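Local coordinates for putative exported protein (Bordetella pertussis, PDB 2DVZ) that binds glutamate in the cleft of a periplasmic binding protein fold and probably serves as the solute receptor of a transport system, at residues 34-39 with 279-284; 89-94 with 297-302; 168-173 with 192-197. All coordinates share one frame; numbering follows the deposited sequence.

Contact 1: residues 34-39 with 279-284; sequences DIIARL and QGSAPS
The backbones stand well apart where I36 faces S281, the pair with the nearest CA atoms, 9.2 Å from each other, so helix 32-48 meets the turn at 279-280 and strand 281-283 through side chains alone. The turn is a Schellman motif: G280, with phi at 106°, ends helix 270-279 and sends the chain into a short strand that pairs with strand 106-121 of the periplasmic binding protein fold.

Q279 does most of the touching. Its CG sits in the crowded position between backbone N and carbonyl carbon (chi1 73°), and the rest of the chain runs extended, carrying the amide to the helix. There it crosses I36 at about a right angle, with NE2 3.1 Å from I36 CG1, a tight approach whose exact value should be taken loosely. I35 instead runs alongside Q279 in the reverse direction, and its CG2 lies 3.7 Å from Q279 OE1. S281 closes the patch, its OG 4.0 Å from I36 CD1. That hydroxyl lies within 6° of the amide plane of Q279 and takes a hydrogen bond from NE2; the modelled length of 2.5 Å is doubtfully short. S281 OG also bonds to T115 OG1, which joins the start of strand 281-283 to strand 106-121.

I36 packs near Y243, which binds the glutamate, as does T33 on the same helix, so the contact lies close to the ligand site. Elsewhere on the helix, D34 OD2 accepts the backbone N of G30, while R38 NE reaches D34 OD1 at 2.8 Å, in its own guanidinium plane but from above the carboxylate plane.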
ATOM      1  N   ASP A  34       8.154  -0.948   0.225  1.00 10.80           N
ATOM      2  CA  ASP A  34       9.551  -1.272   0.531  1.00 11.83           C
ATOM      3  C   ASP A  34       9.727  -2.428   1.549  1.00 12.13           C
ATOM      4  O   ASP A  34      10.532  -3.342   1.335  1.00 11.90           O
ATOM      5  CB  ASP A  34      10.241  -0.023   1.057  1.00 11.60           C
ATOM      6  CG  ASP A  34      11.766  -0.158   1.105  1.00 12.60           C
ATOM      7  OD1 ASP A  34      12.383  -0.461   0.043  1.00 14.83           O
ATOM      8  OD2 ASP A  34      12.343   0.096   2.194  1.00 10.07           O
ATOM      9  N   ILE A  35       8.968  -2.394   2.646  1.00 12.38           N
ATOM     10  CA  ILE A  35       9.055  -3.466   3.627  1.00 12.42           C
ATOM     11  C   ILE A  35       8.747  -4.862   3.089  1.00 12.37           C
ATOM     12  O   ILE A  35       9.539  -5.802   3.297  1.00 12.74           O
ATOM     13  CB  ILE A  35       8.180  -3.208   4.899  1.00 12.47           C
ATOM     14  CG1 ILE A  35       8.771  -2.029   5.686  1.00 12.28           C
ATOM     15  CG2 ILE A  35       8.148  -4.510   5.793  1.00 11.99           C
ATOM     16  CD1 ILE A  35       7.806  -1.351   6.626  1.00 12.26           C
ATOM     17  N   ILE A  36       7.596  -4.992   2.442  1.00 11.65           N
ATOM     18  CA  ILE A  36       7.153  -6.249   1.889  1.00 12.67           C
ATOM     19  C   ILE A  36       8.013  -6.700   0.664  1.00 13.29           C
ATOM     20  O   ILE A  36       8.375  -7.893   0.556  1.00 12.80           O
ATOM     21  CB  ILE A  36       5.654  -6.160   1.479  1.00 12.90           C
ATOM     22  CG1 ILE A  36       4.752  -6.101   2.724  1.00 14.31           C
ATOM     23  CG2 ILE A  36       5.265  -7.385   0.654  1.00 15.28           C
ATOM     24  CD1 ILE A  36       3.411  -5.373   2.569  1.00 12.54           C
ATOM     25  N   ALA A  37       8.298  -5.745  -0.249  1.00 13.23           N
ATOM     26  CA  ALA A  37       9.190  -5.963  -1.386  1.00 14.01           C
ATOM     27  C   ALA A  37      10.480  -6.640  -0.931  1.00 14.09           C
ATOM     28  O   ALA A  37      10.846  -7.687  -1.456  1.00 14.83           O
ATOM     29  CB  ALA A  37       9.501  -4.621  -2.108  1.00 13.73           C
ATOM     30  N   ARG A  38      11.130  -6.091   0.096  1.00 14.20           N
ATOM     31  CA  ARG A  38      12.440  -6.621   0.523  1.00 14.53           C
ATOM     32  C   ARG A  38      12.295  -7.979   1.193  1.00 14.54           C
ATOM     33  O   ARG A  38      13.089  -8.887   0.937  1.00 14.25           O
ATOM     34  CB  ARG A  38      13.194  -5.624   1.404  1.00 14.20           C
ATOM     35  CG  ARG A  38      13.384  -4.280   0.738  1.00 15.18           C
ATOM     36  CD  ARG A  38      14.351  -3.341   1.464  1.00 15.04           C
ATOM     37  NE  ARG A  38      14.591  -2.145   0.634  1.00 16.15           N
ATOM     38  CZ  ARG A  38      15.712  -1.923  -0.066  1.00 15.38           C
ATOM     39  NH1 ARG A  38      16.712  -2.820  -0.021  1.00 11.81           N
ATOM     40  NH2 ARG A  38      15.821  -0.809  -0.819  1.00 13.55           N
ATOM     41  N   LEU A  39      11.244  -8.137   2.003  1.00 14.58           N
ATOM     42  CA  LEU A  39      11.007  -9.408   2.673  1.00 14.58           C
ATOM     43  C   LEU A  39      10.807 -10.528   1.669  1.00 14.38           C
ATOM     44  O   LEU A  39      11.472 -11.568   1.764  1.00 13.75           O
ATOM     45  CB  LEU A  39       9.795  -9.330   3.631  1.00 15.27           C
ATOM     46  CG  LEU A  39       9.284 -10.629   4.282  1.00 14.14           C
ATOM     47  CD1 LEU A  39      10.238 -11.047   5.329  1.00 12.27           C
ATOM     48  CD2 LEU A  39       7.864 -10.440   4.873  1.00 14.66           C
ATOM     49  N   GLN A 279       3.230  -7.842  10.837  1.00 15.37           N
ATOM     50  CA  GLN A 279       3.167  -6.484  10.290  1.00 14.66           C
ATOM     51  C   GLN A 279       1.743  -6.054   9.950  1.00 14.44           C
ATOM     52  O   GLN A 279       1.506  -4.870   9.749  1.00 15.10           O
ATOM     53  CB  GLN A 279       4.016  -6.338   9.018  1.00 13.55           C
ATOM     54  CG  GLN A 279       3.414  -7.015   7.845  1.00 11.31           C
ATOM     55  CD  GLN A 279       4.245  -6.954   6.576  1.00 13.62           C
ATOM     56  OE1 GLN A 279       5.501  -6.992   6.592  1.00 12.97           O
ATOM     57  NE2 GLN A 279       3.538  -6.917   5.447  1.00 13.22           N
ATOM     58  N   GLY A 280       0.815  -7.009   9.854  1.00 13.71           N
ATOM     59  CA  GLY A 280      -0.560  -6.680   9.533  1.00 13.18           C
ATOM     60  C   GLY A 280      -0.954  -7.038   8.113  1.00 13.05           C
ATOM     61  O   GLY A 280      -1.778  -6.351   7.541  1.00 12.81           O
ATOM     62  N   SER A 281      -0.314  -8.078   7.550  1.00 12.66           N
ATOM     63  CA  SER A 281      -0.607  -8.631   6.236  1.00 12.56           C
ATOM     64  C   SER A 281      -0.932 -10.137   6.302  1.00 12.87           C
ATOM     65  O   SER A 281      -0.806 -10.795   7.331  1.00 12.78           O
ATOM     66  CB  SER A 281       0.580  -8.462   5.272  1.00 12.47           C
ATOM     67  OG  SER A 281       1.047  -7.150   5.198  1.00 11.43           O
ATOM     68  N   ALA A 282      -1.328 -10.673   5.165  1.00 13.07           N
ATOM     69  CA  ALA A 282      -1.601 -12.070   5.029  1.00 13.04           C
ATOM     70  C   ALA A 282      -1.162 -12.489   3.637  1.00 13.85           C
ATOM     71  O   ALA A 282      -1.509 -11.819   2.654  1.00 13.65           O
ATOM     72  CB  ALA A 282      -3.104 -12.322   5.199  1.00 13.25           C
ATOM     73  N   PRO A 283      -0.433 -13.626   3.539  1.00 15.14           N
ATOM     74  CA  PRO A 283       0.071 -14.066   2.209  1.00 15.08           C
ATOM     75  C   PRO A 283      -1.055 -14.352   1.216  1.00 15.78           C
ATOM     76  O   PRO A 283      -2.112 -14.835   1.606  1.00 16.25           O
ATOM     77  CB  PRO A 283       0.858 -15.358   2.510  1.00 15.37           C
ATOM     78  CG  PRO A 283       0.473 -15.767   3.993  1.00 14.49           C
ATOM     79  CD  PRO A 283      -0.040 -14.528   4.668  1.00 14.23           C
ATOM     80  N   SER A 284      -0.825 -14.052  -0.058  1.00 15.83           N
ATOM     81  CA  SER A 284      -1.732 -14.457  -1.135  1.00 15.90           C
ATOM     82  C   SER A 284      -1.046 -15.538  -2.040  1.00 15.87           C
ATOM     83  O   SER A 284      -1.296 -16.731  -1.879  1.00 14.86           O
ATOM     84  CB  SER A 284      -2.174 -13.221  -1.917  1.00 15.72           C
ATOM     85  OG  SER A 284      -3.149 -13.535  -2.884  1.00 18.04           O
TER

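Contact 2: residues 89-94 with 297-302; sequences VNPACR and EQYDWA
V89 O takes the backbone N-H of C93 at 2.7 Å, closing the last turn of helix 84-93 just where that helix lies along A302. This is a helix-helix contact of the periplasmic binding protein fold: the C-terminal helix 288-307 runs beside helix 84-93, the axes of the two short segments 8.6 Å apart at closest and 30° from parallel. P91 kinks the first helix, because its N has no bond to the preceding turn.

Small residues let the backbones come close. The CB of A302 fits between V89 and A92, 4.0 Å from the CA of V89 and equally far from the CB of A92, with V89 CG2 a little beyond at 4.4 Å. In return A92 CB sits 3.6 Å from the carbonyl O of A302, so each alanine methyl presses on the other helix close to its backbone.

Y299 adds the second patch, one turn earlier on its helix. Its CG is anti to the backbone N (chi1 -178°), which swings the ring out alongside the proline; the approach to the ring is oblique.

On its other sides helix 84-93 is held covalently and by polar groups: C93 forms a disulfide with C152, and N90 ND2 donates to A60 O. V89 also touches V154 and L157 of helix 154-166. S85, one turn before V89, binds the glutamate, so the contact backs a helix that contributes to the pocket. At the Y299 patch, P91 CB lies 3.7 Å from CE1 of the tyrosine and 4.2 Å from its CD1.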
ATOM      1  N   VAL A  89      -5.546   4.132  -7.994  1.00 18.23           N
ATOM      2  CA  VAL A  89      -5.859   5.501  -7.574  1.00 17.79           C
ATOM      3  C   VAL A  89      -5.168   6.534  -8.459  1.00 18.22           C
ATOM      4  O   VAL A  89      -5.784   7.522  -8.839  1.00 18.56           O
ATOM      5  CB  VAL A  89      -5.564   5.767  -6.054  1.00 17.35           C
ATOM      6  CG1 VAL A  89      -6.162   7.115  -5.605  1.00 15.44           C
ATOM      7  CG2 VAL A  89      -6.088   4.649  -5.185  1.00 15.63           C
ATOM      8  N   ASN A  90      -3.897   6.328  -8.768  1.00 18.54           N
ATOM      9  CA  ASN A  90      -3.209   7.241  -9.690  1.00 19.65           C
ATOM     10  C   ASN A  90      -3.871   7.438 -11.050  1.00 20.39           C
ATOM     11  O   ASN A  90      -3.993   8.573 -11.513  1.00 20.67           O
ATOM     12  CB  ASN A  90      -1.748   6.862  -9.872  1.00 19.38           C
ATOM     13  CG  ASN A  90      -0.827   7.950  -9.413  1.00 20.11           C
ATOM     14  OD1 ASN A  90      -0.854   9.056  -9.947  1.00 22.04           O
ATOM     15  ND2 ASN A  90      -0.006   7.657  -8.425  1.00 20.74           N
ATOM     16  N   PRO A  91      -4.232   6.325 -11.725  1.00 21.15           N
ATOM     17  CA  PRO A  91      -5.121   6.319 -12.871  1.00 21.19           C
ATOM     18  C   PRO A  91      -6.371   7.169 -12.681  1.00 21.06           C
ATOM     19  O   PRO A  91      -6.712   7.918 -13.582  1.00 21.36           O
ATOM     20  CB  PRO A  91      -5.478   4.832 -12.997  1.00 21.58           C
ATOM     21  CG  PRO A  91      -4.255   4.157 -12.581  1.00 20.94           C
ATOM     22  CD  PRO A  91      -3.703   4.965 -11.463  1.00 20.98           C
ATOM     23  N   ALA A  92      -7.044   7.050 -11.533  1.00 20.59           N
ATOM     24  CA  ALA A  92      -8.274   7.804 -11.264  1.00 20.40           C
ATOM     25  C   ALA A  92      -8.006   9.290 -10.927  1.00 20.96           C
ATOM     26  O   ALA A  92      -8.827  10.166 -11.245  1.00 21.83           O
ATOM     27  CB  ALA A  92      -9.114   7.118 -10.163  1.00 19.49           C
ATOM     28  N   CYS A  93      -6.853   9.561 -10.312  1.00 20.73           N
ATOM     29  CA  CYS A  93      -6.431  10.901  -9.929  1.00 21.60           C
ATOM     30  C   CYS A  93      -5.938  11.725 -11.130  1.00 23.09           C
ATOM     31  O   CYS A  93      -6.119  12.962 -11.169  1.00 23.47           O
ATOM     32  CB  CYS A  93      -5.304  10.795  -8.896  1.00 21.17           C
ATOM     33  SG  CYS A  93      -4.727  12.348  -8.118  1.00 19.35           S
ATOM     34  N   ARG A  94      -5.290  11.049 -12.091  1.00 23.47           N
ATOM     35  CA  ARG A  94      -4.692  11.719 -13.244  1.00 23.71           C
ATOM     36  C   ARG A  94      -5.113  11.046 -14.551  1.00 24.51           C
ATOM     37  O   ARG A  94      -4.253  10.515 -15.260  1.00 24.35           O
ATOM     38  CB  ARG A  94      -3.173  11.679 -13.144  1.00 23.72           C
ATOM     39  CG  ARG A  94      -2.569  12.545 -12.076  1.00 23.78           C
ATOM     40  CD  ARG A  94      -1.109  12.172 -11.924  1.00 27.29           C
ATOM     41  NE  ARG A  94      -0.311  12.578 -13.080  1.00 27.76           N
ATOM     42  CZ  ARG A  94       1.009  12.466 -13.194  1.00 28.74           C
ATOM     43  NH1 ARG A  94       1.732  11.919 -12.221  1.00 28.16           N
ATOM     44  NH2 ARG A  94       1.611  12.901 -14.311  1.00 28.86           N
ATOM     45  N   GLU A 297     -10.672  -4.865  -9.977  1.00 20.14           N
ATOM     46  CA  GLU A 297     -11.545  -4.483  -8.857  1.00 20.69           C
ATOM     47  C   GLU A 297     -11.123  -3.173  -8.229  1.00 20.31           C
ATOM     48  O   GLU A 297     -11.940  -2.282  -8.105  1.00 21.05           O
ATOM     49  CB  GLU A 297     -11.610  -5.566  -7.800  1.00 20.35           C
ATOM     50  CG  GLU A 297     -12.496  -6.692  -8.227  1.00 23.40           C
ATOM     51  CD  GLU A 297     -12.290  -7.966  -7.409  1.00 28.29           C
ATOM     52  OE1 GLU A 297     -11.317  -8.060  -6.596  1.00 28.23           O
ATOM     53  OE2 GLU A 297     -13.134  -8.879  -7.603  1.00 31.28           O
ATOM     54  N   GLN A 298      -9.859  -3.036  -7.855  1.00 19.93           N
ATOM     55  CA  GLN A 298      -9.443  -1.807  -7.206  1.00 19.90           C
ATOM     56  C   GLN A 298      -9.555  -0.621  -8.169  1.00 19.85           C
ATOM     57  O   GLN A 298     -10.008   0.425  -7.788  1.00 19.31           O
ATOM     58  CB  GLN A 298      -8.026  -1.913  -6.621  1.00 19.22           C
ATOM     59  CG  GLN A 298      -7.874  -2.913  -5.470  1.00 19.68           C
ATOM     60  CD  GLN A 298      -8.657  -2.556  -4.197  1.00 18.97           C
ATOM     61  OE1 GLN A 298      -8.914  -1.394  -3.895  1.00 21.56           O
ATOM     62  NE2 GLN A 298      -8.987  -3.562  -3.434  1.00 17.67           N
ATOM     63  N   TYR A 299      -9.101  -0.801  -9.403  1.00 21.00           N
ATOM     64  CA  TYR A 299      -9.197   0.209 -10.438  1.00 22.01           C
ATOM     65  C   TYR A 299     -10.615   0.717 -10.588  1.00 22.51           C
ATOM     66  O   TYR A 299     -10.847   1.918 -10.581  1.00 23.75           O
ATOM     67  CB  TYR A 299      -8.720  -0.379 -11.761  1.00 23.32           C
ATOM     68  CG  TYR A 299      -8.722   0.581 -12.926  1.00 23.72           C
ATOM     69  CD1 TYR A 299      -7.560   1.252 -13.294  1.00 24.05           C
ATOM     70  CD2 TYR A 299      -9.884   0.798 -13.673  1.00 26.04           C
ATOM     71  CE1 TYR A 299      -7.542   2.142 -14.381  1.00 25.49           C
ATOM     72  CE2 TYR A 299      -9.888   1.694 -14.771  1.00 27.35           C
ATOM     73  CZ  TYR A 299      -8.707   2.348 -15.113  1.00 26.06           C
ATOM     74  OH  TYR A 299      -8.700   3.212 -16.175  1.00 27.19           O
ATOM     75  N   ASP A 300     -11.571  -0.186 -10.723  1.00 22.95           N
ATOM     76  CA  ASP A 300     -12.958   0.213 -10.897  1.00 23.66           C
ATOM     77  C   ASP A 300     -13.486   0.933  -9.691  1.00 24.23           C
ATOM     78  O   ASP A 300     -14.198   1.928  -9.829  1.00 24.61           O
ATOM     79  CB  ASP A 300     -13.844  -0.990 -11.251  1.00 23.25           C
ATOM     80  CG  ASP A 300     -13.578  -1.500 -12.665  1.00 23.87           C
ATOM     81  OD1 ASP A 300     -12.908  -0.777 -13.456  1.00 24.19           O
ATOM     82  OD2 ASP A 300     -14.044  -2.616 -12.986  1.00 23.38           O
ATOM     83  N   TRP A 301     -13.136   0.433  -8.508  1.00 24.45           N
ATOM     84  CA  TRP A 301     -13.564   1.074  -7.283  1.00 25.39           C
ATOM     85  C   TRP A 301     -13.014   2.535  -7.174  1.00 25.25           C
ATOM     86  O   TRP A 301     -13.767   3.437  -6.841  1.00 24.15           O
ATOM     87  CB  TRP A 301     -13.193   0.197  -6.093  1.00 26.24           C
ATOM     88  CG  TRP A 301     -13.168   0.924  -4.809  1.00 28.24           C
ATOM     89  CD1 TRP A 301     -14.235   1.153  -3.965  1.00 29.07           C
ATOM     90  CD2 TRP A 301     -12.027   1.531  -4.190  1.00 28.64           C
ATOM     91  NE1 TRP A 301     -13.821   1.866  -2.872  1.00 29.42           N
ATOM     92  CE2 TRP A 301     -12.474   2.107  -2.973  1.00 30.03           C
ATOM     93  CE3 TRP A 301     -10.673   1.647  -4.544  1.00 28.75           C
ATOM     94  CZ2 TRP A 301     -11.603   2.811  -2.101  1.00 29.56           C
ATOM     95  CZ3 TRP A 301      -9.805   2.350  -3.682  1.00 28.78           C
ATOM     96  CH2 TRP A 301     -10.281   2.920  -2.476  1.00 29.00           C
ATOM     97  N   ALA A 302     -11.736   2.755  -7.501  1.00 25.14           N
ATOM     98  CA  ALA A 302     -11.145   4.102  -7.478  1.00 26.66           C
ATOM     99  C   ALA A 302     -11.815   5.095  -8.464  1.00 27.94           C
ATOM    100  O   ALA A 302     -12.004   6.274  -8.140  1.00 27.23           O
ATOM    101  CB  ALA A 302      -9.608   4.057  -7.689  1.00 25.18           C
TER

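Contact 3: residues 168-173 with 192-197; sequences TDIVHV and LIFDNL. With GLU (glutamic acid), chain G.
I170 and L192 meet through apolar branches, their side chains crossing at about a right angle with I170 CD1 3.6 Å from L192 CD2. The strands behind them, 171-174 and 192-196, do not pair directly; both run parallel to strand 145-148, which lies between them. With helix 178-187 linking the two, this is a beta-alpha-beta crossover in one of the two lobes of the periplasmic binding protein fold. The CA atoms of I170 and L192 remain 8.9 Å apart. I170 spans its share of the gap with CG1 lodged between the backbone N and the carbonyl carbon (chi1 43°), which turns CD1 toward the other strand. Y146 of the intervening strand touches both residues.

Contacts round the F194 ring continue the same layer. I170 CD1 comes up to the ring edge, close to its plane and 4.2 Å from F194 CE2. The aromatic partners are Y146 and F162, which both meet F194 edge-to-face.

Polar contacts gather at the far end of strand 192-196. The backbone N of N196 makes a weak bond to D195 OD1 at 2.7 Å, bent to 133°. D195 OD1 is also hydrogen-bonded to S178 OG, while OD2 is hydrogen-bonded to S199 OG and S200 OG in helix 197-205. This buried carboxylate thus draws together the strand end and two helix starts.

Ligand contact follows in the next residue: N196 lies against the bound glutamate, its CG 3.7 Å from the ligand atom O. S178 gives its backbone N to the same ligand. The chemistry implies a division along one strand: hydrocarbon at L192 and F194 packs it against I170 and the neighbouring aromatics, while D195, probably charged and steadied by its donors, probably serves as a second-shell group, helping to position S178 and, through a weak bond, the backbone of N196.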
ATOM      1  N   THR A 168     -15.639  14.991   8.842  1.00 16.12           N
ATOM      2  CA  THR A 168     -14.535  15.683   9.464  1.00 15.69           C
ATOM      3  C   THR A 168     -13.772  16.480   8.418  1.00 15.76           C
ATOM      4  O   THR A 168     -13.992  16.294   7.213  1.00 15.59           O
ATOM      5  CB  THR A 168     -13.632  14.717  10.272  1.00 15.78           C
ATOM      6  OG1 THR A 168     -13.236  13.643   9.427  1.00 16.22           O
ATOM      7  CG2 THR A 168     -14.395  14.130  11.524  1.00 14.71           C
ATOM      8  N   ASP A 169     -12.913  17.392   8.888  1.00 16.44           N
ATOM      9  CA  ASP A 169     -12.156  18.324   8.046  1.00 16.90           C
ATOM     10  C   ASP A 169     -10.779  18.358   8.643  1.00 17.67           C
ATOM     11  O   ASP A 169     -10.569  18.831   9.753  1.00 17.43           O
ATOM     12  CB  ASP A 169     -12.816  19.717   8.047  1.00 17.02           C
ATOM     13  CG  ASP A 169     -11.971  20.813   7.370  1.00 19.08           C
ATOM     14  OD1 ASP A 169     -10.795  20.599   6.966  1.00 22.78           O
ATOM     15  OD2 ASP A 169     -12.504  21.939   7.249  1.00 19.59           O
ATOM     16  N   ILE A 170      -9.840  17.802   7.888  1.00 18.82           N
ATOM     17  CA  ILE A 170      -8.478  17.585   8.339  1.00 19.53           C
ATOM     18  C   ILE A 170      -7.654  17.809   7.114  1.00 18.77           C
ATOM     19  O   ILE A 170      -8.136  17.569   5.989  1.00 19.16           O
ATOM     20  CB  ILE A 170      -8.246  16.167   9.041  1.00 20.12           C
ATOM     21  CG1 ILE A 170      -8.927  15.014   8.299  1.00 21.90           C
ATOM     22  CG2 ILE A 170      -8.947  16.134  10.373  1.00 21.65           C
ATOM     23  CD1 ILE A 170      -9.034  13.656   9.144  1.00 20.01           C
ATOM     24  N   VAL A 171      -6.445  18.322   7.320  1.00 17.64           N
ATOM     25  CA  VAL A 171      -5.642  18.843   6.225  1.00 17.25           C
ATOM     26  C   VAL A 171      -4.597  17.852   5.750  1.00 16.13           C
ATOM     27  O   VAL A 171      -3.749  17.399   6.517  1.00 16.53           O
ATOM     28  CB  VAL A 171      -4.976  20.228   6.563  1.00 17.57           C
ATOM     29  CG1 VAL A 171      -4.124  20.711   5.376  1.00 17.66           C
ATOM     30  CG2 VAL A 171      -6.050  21.265   6.896  1.00 18.09           C
ATOM     31  N   HIS A 172      -4.645  17.562   4.458  1.00 15.15           N
ATOM     32  CA  HIS A 172      -3.750  16.625   3.823  1.00 14.23           C
ATOM     33  C   HIS A 172      -2.348  17.165   3.669  1.00 14.06           C
ATOM     34  O   HIS A 172      -2.155  18.242   3.158  1.00 14.51           O
ATOM     35  CB  HIS A 172      -4.291  16.217   2.456  1.00 13.67           C
ATOM     36  CG  HIS A 172      -3.375  15.313   1.702  1.00 13.56           C
ATOM     37  ND1 HIS A 172      -3.040  15.531   0.380  1.00 12.97           N
ATOM     38  CD2 HIS A 172      -2.711  14.191   2.081  1.00 13.30           C
ATOM     39  CE1 HIS A 172      -2.220  14.575  -0.028  1.00 14.02           C
ATOM     40  NE2 HIS A 172      -2.003  13.748   0.982  1.00 14.53           N
ATOM     41  N   VAL A 173      -1.369  16.410   4.143  1.00 13.98           N
ATOM     42  CA  VAL A 173       0.012  16.708   3.866  1.00 13.52           C
ATOM     43  C   VAL A 173       0.630  15.470   3.209  1.00 14.07           C
ATOM     44  O   VAL A 173       0.859  14.447   3.898  1.00 14.78           O
ATOM     45  CB  VAL A 173       0.842  17.073   5.125  1.00 12.96           C
ATOM     46  CG1 VAL A 173       2.290  17.422   4.707  1.00 11.19           C
ATOM     47  CG2 VAL A 173       0.175  18.229   5.941  1.00 12.41           C
ATOM     48  N   LEU A 192      -2.048  13.241  12.683  1.00 13.44           N
ATOM     49  CA  LEU A 192      -2.671  12.034  12.151  1.00 12.08           C
ATOM     50  C   LEU A 192      -1.825  11.474  11.010  1.00 11.84           C
ATOM     51  O   LEU A 192      -1.073  12.210  10.341  1.00 11.78           O
ATOM     52  CB  LEU A 192      -4.094  12.335  11.609  1.00 11.80           C
ATOM     53  CG  LEU A 192      -5.332  12.545  12.507  1.00 11.95           C
ATOM     54  CD1 LEU A 192      -5.204  13.630  13.640  1.00  9.49           C
ATOM     55  CD2 LEU A 192      -6.557  12.815  11.639  1.00 10.50           C
ATOM     56  N   ILE A 193      -1.962  10.174  10.789  1.00 11.33           N
ATOM     57  CA  ILE A 193      -1.408   9.538   9.611  1.00 11.15           C
ATOM     58  C   ILE A 193      -2.393   8.521   9.117  1.00 11.86           C
ATOM     59  O   ILE A 193      -2.993   7.791   9.906  1.00 12.67           O
ATOM     60  CB  ILE A 193      -0.013   8.907   9.859  1.00 11.56           C
ATOM     61  CG1 ILE A 193       0.660   8.516   8.523  1.00 10.40           C
ATOM     62  CG2 ILE A 193      -0.061   7.758  10.913  1.00 12.37           C
ATOM     63  CD1 ILE A 193       1.992   7.874   8.634  1.00  9.42           C
ATOM     64  N   PHE A 194      -2.600   8.503   7.803  1.00 11.74           N
ATOM     65  CA  PHE A 194      -3.284   7.385   7.164  1.00 10.55           C
ATOM     66  C   PHE A 194      -2.205   6.539   6.535  1.00 11.18           C
ATOM     67  O   PHE A 194      -1.441   7.035   5.712  1.00 11.64           O
ATOM     68  CB  PHE A 194      -4.270   7.900   6.127  1.00  9.96           C
ATOM     69  CG  PHE A 194      -5.500   8.518   6.731  1.00  8.23           C
ATOM     70  CD1 PHE A 194      -6.667   7.759   6.897  1.00  7.42           C
ATOM     71  CD2 PHE A 194      -5.498   9.848   7.155  1.00  8.31           C
ATOM     72  CE1 PHE A 194      -7.795   8.333   7.480  1.00  8.68           C
ATOM     73  CE2 PHE A 194      -6.652  10.432   7.766  1.00  6.90           C
ATOM     74  CZ  PHE A 194      -7.780   9.679   7.921  1.00  7.85           C
ATOM     75  N   ASP A 195      -2.101   5.281   6.960  1.00 11.32           N
ATOM     76  CA  ASP A 195      -1.057   4.410   6.469  1.00 11.26           C
ATOM     77  C   ASP A 195      -1.542   2.997   6.141  1.00 11.71           C
ATOM     78  O   ASP A 195      -2.677   2.597   6.483  1.00 10.95           O
ATOM     79  CB  ASP A 195       0.094   4.332   7.481  1.00 11.29           C
ATOM     80  CG  ASP A 195       1.409   3.920   6.841  1.00 12.49           C
ATOM     81  OD1 ASP A 195       1.474   3.849   5.588  1.00 14.48           O
ATOM     82  OD2 ASP A 195       2.380   3.665   7.588  1.00 12.67           O
ATOM     83  N   ASN A 196      -0.668   2.276   5.432  1.00 11.84           N
ATOM     84  CA  ASN A 196      -0.755   0.849   5.295  1.00 11.81           C
ATOM     85  C   ASN A 196      -0.063   0.376   6.540  1.00 11.78           C
ATOM     86  O   ASN A 196       0.957   0.925   6.943  1.00 12.45           O
ATOM     87  CB  ASN A 196      -0.019   0.341   4.027  1.00 12.30           C
ATOM     88  CG  ASN A 196      -0.158   1.307   2.796  1.00 11.68           C
ATOM     89  OD1 ASN A 196       0.832   1.908   2.371  1.00 13.33           O
ATOM     90  ND2 ASN A 196      -1.356   1.445   2.253  1.00  8.16           N
ATOM     91  N   LEU A 197      -0.622  -0.651   7.160  1.00 11.84           N
ATOM     92  CA  LEU A 197      -0.221  -1.049   8.511  1.00 10.95           C
ATOM     93  C   LEU A 197       1.275  -1.392   8.718  1.00 10.74           C
ATOM     94  O   LEU A 197       1.863  -0.907   9.677  1.00 11.78           O
ATOM     95  CB  LEU A 197      -1.217  -2.099   9.081  1.00 10.96           C
ATOM     96  CG  LEU A 197      -1.112  -2.564  10.556  1.00 11.26           C
ATOM     97  CD1 LEU A 197      -0.895  -1.388  11.602  1.00  9.17           C
ATOM     98  CD2 LEU A 197      -2.314  -3.435  10.894  1.00  9.36           C
TER
HETATM   99  N   GLU G1055       0.523   4.185  -0.341  1.00 11.71           N
HETATM  100  CA  GLU G1055       1.223   3.036  -0.946  1.00 11.29           C
HETATM  101  C   GLU G1055       0.264   1.918  -1.324  1.00 12.00           C
HETATM  102  O   GLU G1055       0.282   0.789  -0.823  1.00 12.47           O
HETATM  103  CB  GLU G1055       2.377   2.575  -0.061  1.00 11.17           C
HETATM  104  CG  GLU G1055       3.205   3.757   0.475  1.00  8.76           C
HETATM  105  CD  GLU G1055       4.650   3.434   0.718  1.00  9.91           C
HETATM  106  OE1 GLU G1055       5.024   2.274   0.442  1.00 10.90           O
HETATM  107  OE2 GLU G1055       5.435   4.346   1.161  1.00 10.40           O
HETATM  108  OXT GLU G1055      -0.554   2.135  -2.232  1.00 12.13           O

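In the fold
All three contacts are buried, yet they differ in chemistry. Contact 2 is helix on helix, nearly pure hydrocarbon, with backbones close together; contact 1 sets an amide and a hydroxyl against isoleucines; contact 3 bridges two strands across a third and turns polar toward the ligand. Contacts 1 and 3 reach the same sheet and touch, L197 CG lying 3.6 Å from Q279 O, although their centres are 22 Å apart. Contact 2 touches neither. Along the chain, contact 3 is nested within the loops closed by the other two, whose segments alternate; strand 281-283 of contact 1 also leads directly on to helix 288-307 of contact 2. Each contact includes an element contributing to the glutamate site.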